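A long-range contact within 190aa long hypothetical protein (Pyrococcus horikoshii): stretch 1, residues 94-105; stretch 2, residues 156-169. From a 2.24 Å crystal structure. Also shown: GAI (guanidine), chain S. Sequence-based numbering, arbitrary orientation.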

ATOM      1  N   ARG E  94       7.569 -19.976 -17.262  1.00 42.77           N
ATOM      2  CA  ARG E  94       6.588 -20.992 -17.637  1.00 40.24           C
ATOM      3  C   ARG E  94       6.627 -21.250 -19.145  1.00 43.05           C
ATOM      4  O   ARG E  94       6.517 -22.396 -19.577  1.00 43.95           O
ATOM      5  N   LEU E  95       6.776 -20.187 -19.936  1.00 38.77           N
ATOM      6  CA  LEU E  95       6.867 -20.314 -21.388  1.00 36.08           C
ATOM      7  C   LEU E  95       8.087 -21.156 -21.755  1.00 47.15           C
ATOM      8  O   LEU E  95       8.066 -21.904 -22.733  1.00 54.03           O
ATOM      9  N   VAL E  96       9.153 -21.032 -20.971  1.00 47.77           N
ATOM     10  CA  VAL E  96      10.367 -21.788 -21.231  1.00 44.62           C
ATOM     11  C   VAL E  96      10.100 -23.271 -20.989  1.00 50.43           C
ATOM     12  O   VAL E  96      10.444 -24.113 -21.815  1.00 51.25           O
ATOM     13  N   GLU E  97       9.475 -23.581 -19.857  1.00 49.39           N
ATOM     14  CA  GLU E  97       9.123 -24.958 -19.513  1.00 50.05           C
ATOM     15  C   GLU E  97       8.258 -25.552 -20.629  1.00 47.64           C
ATOM     16  O   GLU E  97       8.412 -26.709 -21.005  1.00 53.99           O
ATOM     17  N   LEU E  98       7.345 -24.738 -21.145  1.00 42.06           N
ATOM     18  CA  LEU E  98       6.438 -25.160 -22.197  1.00 44.39           C
ATOM     19  C   LEU E  98       7.132 -25.517 -23.514  1.00 45.95           C
ATOM     20  O   LEU E  98       6.689 -26.411 -24.232  1.00 48.49           O
ATOM     21  N   LEU E  99       8.207 -24.813 -23.841  1.00 43.76           N
ATOM     22  CA  LEU E  99       8.924 -25.086 -25.080  1.00 48.45           C
ATOM     23  C   LEU E  99       9.596 -26.445 -24.995  1.00 47.37           C
ATOM     24  O   LEU E  99       9.842 -27.088 -26.008  1.00 42.45           O
ATOM     25  N   TRP E 100       9.882 -26.884 -23.774  1.00 50.17           N
ATOM     26  CA  TRP E 100      10.488 -28.194 -23.571  1.00 51.98           C
ATOM     27  C   TRP E 100       9.549 -29.318 -24.002  1.00 52.50           C
ATOM     28  O   TRP E 100      10.002 -30.332 -24.523  1.00 59.02           O
ATOM     29  N   ASN E 101       8.246 -29.136 -23.787  1.00 52.05           N
ATOM     30  CA  ASN E 101       7.266 -30.150 -24.170  1.00 57.69           C
ATOM     31  C   ASN E 101       7.086 -30.146 -25.686  1.00 59.43           C
ATOM     32  O   ASN E 101       6.289 -30.899 -26.247  1.00 59.80           O
ATOM     33  N   TYR E 102       7.837 -29.271 -26.338  1.00 56.24           N
ATOM     34  CA  TYR E 102       7.818 -29.186 -27.786  1.00 55.22           C
ATOM     35  C   TYR E 102       9.170 -29.706 -28.270  1.00 54.51           C
ATOM     36  O   TYR E 102       9.496 -29.623 -29.455  1.00 55.57           O
ATOM     37  N   GLY E 103       9.955 -30.227 -27.331  1.00 52.62           N
ATOM     38  CA  GLY E 103      11.258 -30.772 -27.658  1.00 52.34           C
ATOM     39  C   GLY E 103      12.352 -29.754 -27.895  1.00 58.94           C
ATOM     40  O   GLY E 103      13.358 -30.067 -28.531  1.00 60.97           O
ATOM     41  N   ILE E 104      12.176 -28.542 -27.377  1.00 59.04           N
ATOM     42  CA  ILE E 104      13.162 -27.479 -27.553  1.00 55.06           C
ATOM     43  C   ILE E 104      14.023 -27.218 -26.320  1.00 57.38           C
ATOM     44  O   ILE E 104      13.510 -27.031 -25.216  1.00 56.88           O
ATOM     45  N   GLU E 105      15.338 -27.208 -26.509  1.00 63.39           N
ATOM     46  CA  GLU E 105      16.259 -26.967 -25.403  1.00 65.71           C
ATOM     47  C   GLU E 105      16.409 -25.465 -25.184  1.00 60.77           C
ATOM     48  O   GLU E 105      17.455 -24.891 -25.479  1.00 59.49           O
ATOM     49  N   GLU E 156      11.312 -21.528 -37.354  1.00 53.58           N
ATOM     50  CA  GLU E 156      12.574 -22.260 -37.403  1.00 50.05           C
ATOM     51  C   GLU E 156      12.611 -23.384 -36.355  1.00 55.23           C
ATOM     52  O   GLU E 156      13.324 -24.371 -36.522  1.00 48.46           O
ATOM     53  N   LEU E 157      11.852 -23.230 -35.275  1.00 51.99           N
ATOM     54  CA  LEU E 157      11.820 -24.255 -34.236  1.00 56.67           C
ATOM     55  C   LEU E 157      10.772 -25.317 -34.578  1.00 55.58           C
ATOM     56  O   LEU E 157      10.604 -26.300 -33.851  1.00 53.55           O
ATOM     57  N   GLY E 158      10.066 -25.111 -35.684  1.00 52.99           N
ATOM     58  CA  GLY E 158       9.054 -26.062 -36.100  1.00 56.06           C
ATOM     59  C   GLY E 158       7.801 -26.049 -35.242  1.00 64.75           C
ATOM     60  O   GLY E 158       7.143 -27.077 -35.066  1.00 63.03           O
ATOM     61  N   ILE E 159       7.469 -24.885 -34.694  1.00 64.78           N
ATOM     62  CA  ILE E 159       6.277 -24.754 -33.869  1.00 56.70           C
ATOM     63  C   ILE E 159       5.245 -23.941 -34.635  1.00 52.21           C
ATOM     64  O   ILE E 159       5.586 -22.970 -35.307  1.00 55.78           O
ATOM     65  N   ASP E 160       3.985 -24.350 -34.539  1.00 52.25           N
ATOM     66  CA  ASP E 160       2.900 -23.650 -35.213  1.00 50.95           C
ATOM     67  C   ASP E 160       2.401 -22.500 -34.338  1.00 48.77           C
ATOM     68  O   ASP E 160       1.929 -22.719 -33.224  1.00 45.54           O
ATOM     69  N   PRO E 161       2.504 -21.256 -34.839  1.00 51.01           N
ATOM     70  CA  PRO E 161       2.067 -20.058 -34.113  1.00 49.28           C
ATOM     71  C   PRO E 161       0.690 -20.238 -33.475  1.00 57.59           C
ATOM     72  O   PRO E 161       0.546 -20.129 -32.255  1.00 57.17           O
ATOM     73  N   THR E 162      -0.309 -20.527 -34.310  1.00 52.35           N
ATOM     74  CA  THR E 162      -1.690 -20.718 -33.865  1.00 48.18           C
ATOM     75  C   THR E 162      -1.842 -21.705 -32.707  1.00 48.11           C
ATOM     76  O   THR E 162      -2.426 -21.376 -31.675  1.00 48.66           O
ATOM     77  N   GLU E 163      -1.322 -22.913 -32.871  1.00 43.76           N
ATOM     78  CA  GLU E 163      -1.438 -23.912 -31.816  1.00 45.77           C
ATOM     79  C   GLU E 163      -0.671 -23.499 -30.563  1.00 50.33           C
ATOM     80  O   GLU E 163      -1.129 -23.734 -29.444  1.00 46.66           O
ATOM     81  N   PHE E 164       0.494 -22.885 -30.743  1.00 51.09           N
ATOM     82  CA  PHE E 164       1.282 -22.460 -29.588  1.00 50.84           C
ATOM     83  C   PHE E 164       0.496 -21.389 -28.808  1.00 44.64           C
ATOM     84  O   PHE E 164       0.396 -21.460 -27.590  1.00 43.51           O
ATOM     85  N   MET E 165      -0.053 -20.417 -29.537  1.00 38.53           N
ATOM     86  CA  MET E 165      -0.849 -19.337 -28.959  1.00 44.09           C
ATOM     87  C   MET E 165      -1.916 -19.917 -28.012  1.00 50.52           C
ATOM     88  O   MET E 165      -2.086 -19.461 -26.879  1.00 51.73           O
ATOM     89  N   GLU E 166      -2.620 -20.939 -28.487  1.00 53.80           N
ATOM     90  CA  GLU E 166      -3.667 -21.599 -27.715  1.00 52.40           C
ATOM     91  C   GLU E 166      -3.144 -22.293 -26.449  1.00 44.58           C
ATOM     92  O   GLU E 166      -3.683 -22.102 -25.354  1.00 38.00           O
ATOM     93  N   ARG E 167      -2.099 -23.107 -26.597  1.00 38.56           N
ATOM     94  CA  ARG E 167      -1.572 -23.850 -25.455  1.00 44.69           C
ATOM     95  C   ARG E 167      -0.835 -23.010 -24.428  1.00 46.20           C
ATOM     96  O   ARG E 167      -0.949 -23.251 -23.223  1.00 40.74           O
ATOM     97  N   SER E 168      -0.069 -22.035 -24.909  1.00 42.37           N
ATOM     98  CA  SER E 168       0.688 -21.165 -24.015  1.00 43.45           C
ATOM     99  C   SER E 168      -0.250 -20.209 -23.278  1.00 45.92           C
ATOM    100  O   SER E 168      -0.017 -19.902 -22.109  1.00 43.88           O
ATOM    101  N   ALA E 169      -1.318 -19.762 -23.939  1.00 34.31           N
ATOM    102  CA  ALA E 169      -2.268 -18.861 -23.284  1.00 35.44           C
ATOM    103  C   ALA E 169      -2.889 -19.545 -22.069  1.00 46.12           C
ATOM    104  O   ALA E 169      -3.012 -18.950 -20.992  1.00 46.39           O
TER

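Side-chain packing between residues 94-105, the end of a helix and the turn that follows it, and residues 156-169, a loop leading into a second helix. The helix axes come within 10.9 Å at 126°, and the contact buries 560 Å², both sides summed. Arg 94 (chi1 t) stays clear of the second stretch. Leu 95 (m, t) leaves its backbone sideways, but its tip reaches across, with CD2 3.9 Å from CB of Ser 168. Val 96 and Glu 97 are out of reach. Leu 98 (t, p) points toward the second helix: its CD2 lies 3.4 Å from both CA and CB of Ser 168 and 3.7 Å from CE1 of Phe 164, while its CD1 sits 4.0 Å from CD of Arg 167. The serine hydroxyl (chi1 p) turns back to its own helix, Ser 168 OG donating to Phe 164 O at 2.7 Å, and the leucine meets carbon atoms. Leu 99 (m, t) starts sideways, yet its CD2 touches both CD1 of Ile 159 (3.6 Å) and CE1 of Phe 164 (3.8 Å), joining the loop to the helix. Trp 100 (chi1 m) takes no part; its ring instead carries the bound guanidine over one face, with GAI N1 3.4 Å from Trp 100 CE3. A type I turn from Trp 100 to Gly 103 then redirects the chain. Within it, Tyr 102 (chi1 m) points toward the second stretch and has the largest area covered there, 109 Å². Its CE2 touches CG2 of Ile 159 at 3.8 Å, and its ring face receives the edge of Phe 164 (chi1 t) in an offset edge-to-face pair, centroids 5.5 Å apart and planes at 67°. Its hydroxyl gives the one hydrogen bond between the stretches, Tyr 102 OH donating to Glu 163 OE1 at 2.5 Å. Glu 163 (t, m) uses its other carboxylate oxygen within its helix, in a salt bridge with Arg 167 (t, t): Arg 167 NH1 to Glu 163 OE2 is 2.6 Å. Although Tyr 102 OH is 3.0 Å from Arg 167 NE, it lies over the guanidinium face, where the angle is poor for a hydrogen bond. Ile 104 (m, t) points toward the loop, and its CD1 packs against CD1 of Leu 157 (m, t) at 3.5 Å and CD1 of Ile 159 (m, t) at 3.3 Å, extending the apolar layer beyond the turn.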

ATOM      1  CB  ARG E  94       5.180 -20.583 -17.232  1.00 30.11           C
ATOM      2  CG  ARG E  94       4.095 -21.562 -17.709  1.00 46.36           C
ATOM      3  CD  ARG E  94       4.063 -22.857 -16.883  1.00 34.95           C
ATOM      4  NE  ARG E  94       3.074 -23.814 -17.388  1.00 53.87           N
ATOM      5  CZ  ARG E  94       3.296 -24.680 -18.380  1.00 59.31           C
ATOM      6  NH1 ARG E  94       4.478 -24.722 -18.981  1.00 53.44           N
ATOM      7  NH2 ARG E  94       2.337 -25.505 -18.776  1.00 49.84           N
ATOM      8  CB  LEU E  95       6.999 -18.944 -22.059  1.00 36.04           C
ATOM      9  CG  LEU E  95       5.760 -18.049 -22.049  1.00 40.84           C
ATOM     10  CD1 LEU E  95       6.071 -16.784 -22.826  1.00 39.91           C
ATOM     11  CD2 LEU E  95       4.560 -18.786 -22.676  1.00 37.35           C
ATOM     12  CB  VAL E  96      11.533 -21.274 -20.342  1.00 52.59           C
ATOM     13  CG1 VAL E  96      12.715 -22.232 -20.394  1.00 46.93           C
ATOM     14  CG2 VAL E  96      11.968 -19.885 -20.829  1.00 47.06           C
ATOM     15  CB  GLU E  97       8.323 -24.978 -18.211  1.00 45.37           C
ATOM     16  CG  GLU E  97       9.133 -24.791 -16.943  1.00 63.22           C
ATOM     17  CD  GLU E  97       8.272 -24.341 -15.766  1.00 72.82           C
ATOM     18  OE1 GLU E  97       7.063 -24.661 -15.756  1.00 73.80           O
ATOM     19  OE2 GLU E  97       8.805 -23.677 -14.849  1.00 60.58           O
ATOM     20  CB  LEU E  98       5.400 -24.063 -22.448  1.00 37.66           C
ATOM     21  CG  LEU E  98       4.392 -24.376 -23.555  1.00 48.77           C
ATOM     22  CD1 LEU E  98       3.643 -25.657 -23.199  1.00 47.67           C
ATOM     23  CD2 LEU E  98       3.420 -23.213 -23.736  1.00 45.23           C
ATOM     24  CB  LEU E  99       9.944 -23.980 -25.361  1.00 47.80           C
ATOM     25  CG  LEU E  99       9.344 -22.644 -25.820  1.00 44.86           C
ATOM     26  CD1 LEU E  99      10.415 -21.582 -25.879  1.00 50.72           C
ATOM     27  CD2 LEU E  99       8.713 -22.824 -27.184  1.00 52.72           C
ATOM     28  CB  TRP E 100      10.875 -28.384 -22.105  1.00 53.89           C
ATOM     29  CG  TRP E 100      12.190 -27.777 -21.778  1.00 69.60           C
ATOM     30  CD1 TRP E 100      12.422 -26.536 -21.257  1.00 71.83           C
ATOM     31  CD2 TRP E 100      13.477 -28.367 -21.997  1.00 84.57           C
ATOM     32  NE1 TRP E 100      13.775 -26.314 -21.136  1.00 72.73           N
ATOM     33  CE2 TRP E 100      14.447 -27.423 -21.583  1.00 86.43           C
ATOM     34  CE3 TRP E 100      13.906 -29.601 -22.506  1.00 80.02           C
ATOM     35  CZ2 TRP E 100      15.825 -27.679 -21.664  1.00 81.17           C
ATOM     36  CZ3 TRP E 100      15.273 -29.853 -22.586  1.00 76.96           C
ATOM     37  CH2 TRP E 100      16.215 -28.895 -22.166  1.00 75.38           C
ATOM     38  CB  ASN E 101       5.930 -29.905 -23.450  1.00 61.19           C
ATOM     39  CG  ASN E 101       6.053 -30.031 -21.933  1.00 68.75           C
ATOM     40  OD1 ASN E 101       7.022 -30.594 -21.420  1.00 74.51           O
ATOM     41  ND2 ASN E 101       5.063 -29.511 -21.212  1.00 71.77           N
ATOM     42  CB  TYR E 102       7.629 -27.749 -28.252  1.00 41.73           C
ATOM     43  CG  TYR E 102       6.197 -27.278 -28.255  1.00 46.88           C
ATOM     44  CD1 TYR E 102       5.563 -26.889 -27.075  1.00 42.18           C
ATOM     45  CD2 TYR E 102       5.485 -27.176 -29.456  1.00 51.47           C
ATOM     46  CE1 TYR E 102       4.258 -26.399 -27.090  1.00 47.98           C
ATOM     47  CE2 TYR E 102       4.179 -26.690 -29.487  1.00 42.54           C
ATOM     48  CZ  TYR E 102       3.572 -26.301 -28.300  1.00 54.65           C
ATOM     49  OH  TYR E 102       2.292 -25.801 -28.333  1.00 44.21           O
ATOM     50  CB  ILE E 104      12.459 -26.191 -27.959  1.00 58.06           C
ATOM     51  CG1 ILE E 104      11.807 -26.407 -29.321  1.00 59.21           C
ATOM     52  CG2 ILE E 104      13.439 -25.021 -27.983  1.00 43.26           C
ATOM     53  CD1 ILE E 104      11.045 -25.222 -29.801  1.00 72.81           C
ATOM     54  CB  GLU E 105      17.632 -27.582 -25.704  1.00 71.96           C
ATOM     55  CG  GLU E 105      17.598 -29.051 -26.108  1.00 85.16           C
ATOM     56  CD  GLU E 105      18.979 -29.606 -26.433  1.00 89.37           C
ATOM     57  OE1 GLU E 105      19.836 -28.825 -26.909  1.00 90.44           O
ATOM     58  OE2 GLU E 105      19.202 -30.823 -26.230  1.00 84.96           O
ATOM     59  CB  GLU E 156      13.752 -21.307 -37.174  1.00 56.69           C
ATOM     60  CG  GLU E 156      15.110 -21.991 -37.291  1.00 57.54           C
ATOM     61  CD  GLU E 156      16.286 -21.036 -37.185  1.00 62.56           C
ATOM     62  OE1 GLU E 156      16.073 -19.802 -37.210  1.00 57.43           O
ATOM     63  OE2 GLU E 156      17.431 -21.529 -37.085  1.00 56.89           O
ATOM     64  CB  LEU E 157      11.493 -23.635 -32.870  1.00 61.75           C
ATOM     65  CG  LEU E 157      12.455 -22.600 -32.276  1.00 62.51           C
ATOM     66  CD1 LEU E 157      11.855 -22.078 -30.983  1.00 68.79           C
ATOM     67  CD2 LEU E 157      13.835 -23.205 -32.020  1.00 51.34           C
ATOM     68  CB  ILE E 159       6.588 -24.043 -32.541  1.00 55.31           C
ATOM     69  CG1 ILE E 159       7.589 -24.871 -31.742  1.00 58.17           C
ATOM     70  CG2 ILE E 159       5.305 -23.845 -31.735  1.00 41.06           C
ATOM     71  CD1 ILE E 159       7.980 -24.234 -30.434  1.00 60.58           C
ATOM     72  CB  ASP E 160       1.762 -24.637 -35.520  1.00 50.18           C
ATOM     73  CG  ASP E 160       0.490 -23.950 -35.991  1.00 49.05           C
ATOM     74  OD1 ASP E 160       0.568 -22.861 -36.605  1.00 50.78           O
ATOM     75  OD2 ASP E 160      -0.599 -24.517 -35.758  1.00 57.25           O
ATOM     76  CB  PRO E 161       2.061 -18.984 -35.197  1.00 50.89           C
ATOM     77  CG  PRO E 161       3.163 -19.404 -36.086  1.00 49.85           C
ATOM     78  CD  PRO E 161       2.965 -20.901 -36.192  1.00 48.36           C
ATOM     79  CB  THR E 162      -2.595 -21.204 -35.026  1.00 52.02           C
ATOM     80  OG1 THR E 162      -2.418 -20.354 -36.165  1.00 44.95           O
ATOM     81  CG2 THR E 162      -4.056 -21.158 -34.617  1.00 40.34           C
ATOM     82  CB  GLU E 163      -0.935 -25.265 -32.323  1.00 43.47           C
ATOM     83  CG  GLU E 163      -1.291 -26.453 -31.429  1.00 52.34           C
ATOM     84  CD  GLU E 163      -0.399 -26.574 -30.203  1.00 56.17           C
ATOM     85  OE1 GLU E 163       0.828 -26.383 -30.336  1.00 53.80           O
ATOM     86  OE2 GLU E 163      -0.923 -26.878 -29.110  1.00 56.82           O
ATOM     87  CB  PHE E 164       2.652 -21.909 -30.024  1.00 45.81           C
ATOM     88  CG  PHE E 164       3.575 -21.611 -28.868  1.00 40.56           C
ATOM     89  CD1 PHE E 164       4.172 -22.641 -28.145  1.00 31.89           C
ATOM     90  CD2 PHE E 164       3.800 -20.296 -28.469  1.00 34.99           C
ATOM     91  CE1 PHE E 164       4.970 -22.364 -27.033  1.00 38.61           C
ATOM     92  CE2 PHE E 164       4.595 -20.009 -27.361  1.00 42.77           C
ATOM     93  CZ  PHE E 164       5.184 -21.045 -26.640  1.00 25.43           C
ATOM     94  CB  MET E 165      -1.538 -18.520 -30.074  1.00 31.87           C
ATOM     95  CG  MET E 165      -0.595 -17.657 -30.939  1.00 27.00           C
ATOM     96  SD  MET E 165      -1.302 -16.802 -32.322  1.00 27.08           S
ATOM     97  CE  MET E 165      -2.258 -15.771 -31.527  1.00 24.00           C
ATOM     98  CB  GLU E 166      -4.377 -22.642 -28.592  1.00 49.90           C
ATOM     99  CG  GLU E 166      -5.677 -23.206 -28.035  1.00 66.00           C
ATOM    100  CD  GLU E 166      -6.819 -22.214 -28.128  1.00 75.71           C
ATOM    101  OE1 GLU E 166      -6.786 -21.371 -29.051  1.00 76.81           O
ATOM    102  OE2 GLU E 166      -7.751 -22.283 -27.295  1.00 83.26           O
ATOM    103  CB  ARG E 167      -0.651 -24.985 -25.920  1.00 42.39           C
ATOM    104  CG  ARG E 167      -0.425 -26.023 -24.816  1.00 59.35           C
ATOM    105  CD  ARG E 167       0.555 -27.107 -25.221  1.00 62.75           C
ATOM    106  NE  ARG E 167       0.418 -27.430 -26.630  1.00 80.57           N
ATOM    107  CZ  ARG E 167       1.078 -28.405 -27.249  1.00 93.36           C
ATOM    108  NH1 ARG E 167       0.883 -28.611 -28.550  1.00 91.69           N
ATOM    109  NH2 ARG E 167       1.924 -29.178 -26.581  1.00 93.87           N
ATOM    110  CB  SER E 168       1.761 -20.393 -24.803  1.00 25.38           C
ATOM    111  OG  SER E 168       1.176 -19.557 -25.786  1.00 43.47           O
ATOM    112  CB  ALA E 169      -3.359 -18.448 -24.260  1.00 43.12           C
TER
HETATM  113  C   GAI S 509      15.001 -31.179 -19.385  1.00 82.62           C
HETATM  114  N1  GAI S 509      14.062 -30.297 -19.227  1.00 72.10           N
HETATM  115  N2  GAI S 509      14.707 -32.467 -19.606  1.00 86.91           N
HETATM  116  N3  GAI S 509      16.299 -30.788 -19.327  1.00 84.00           N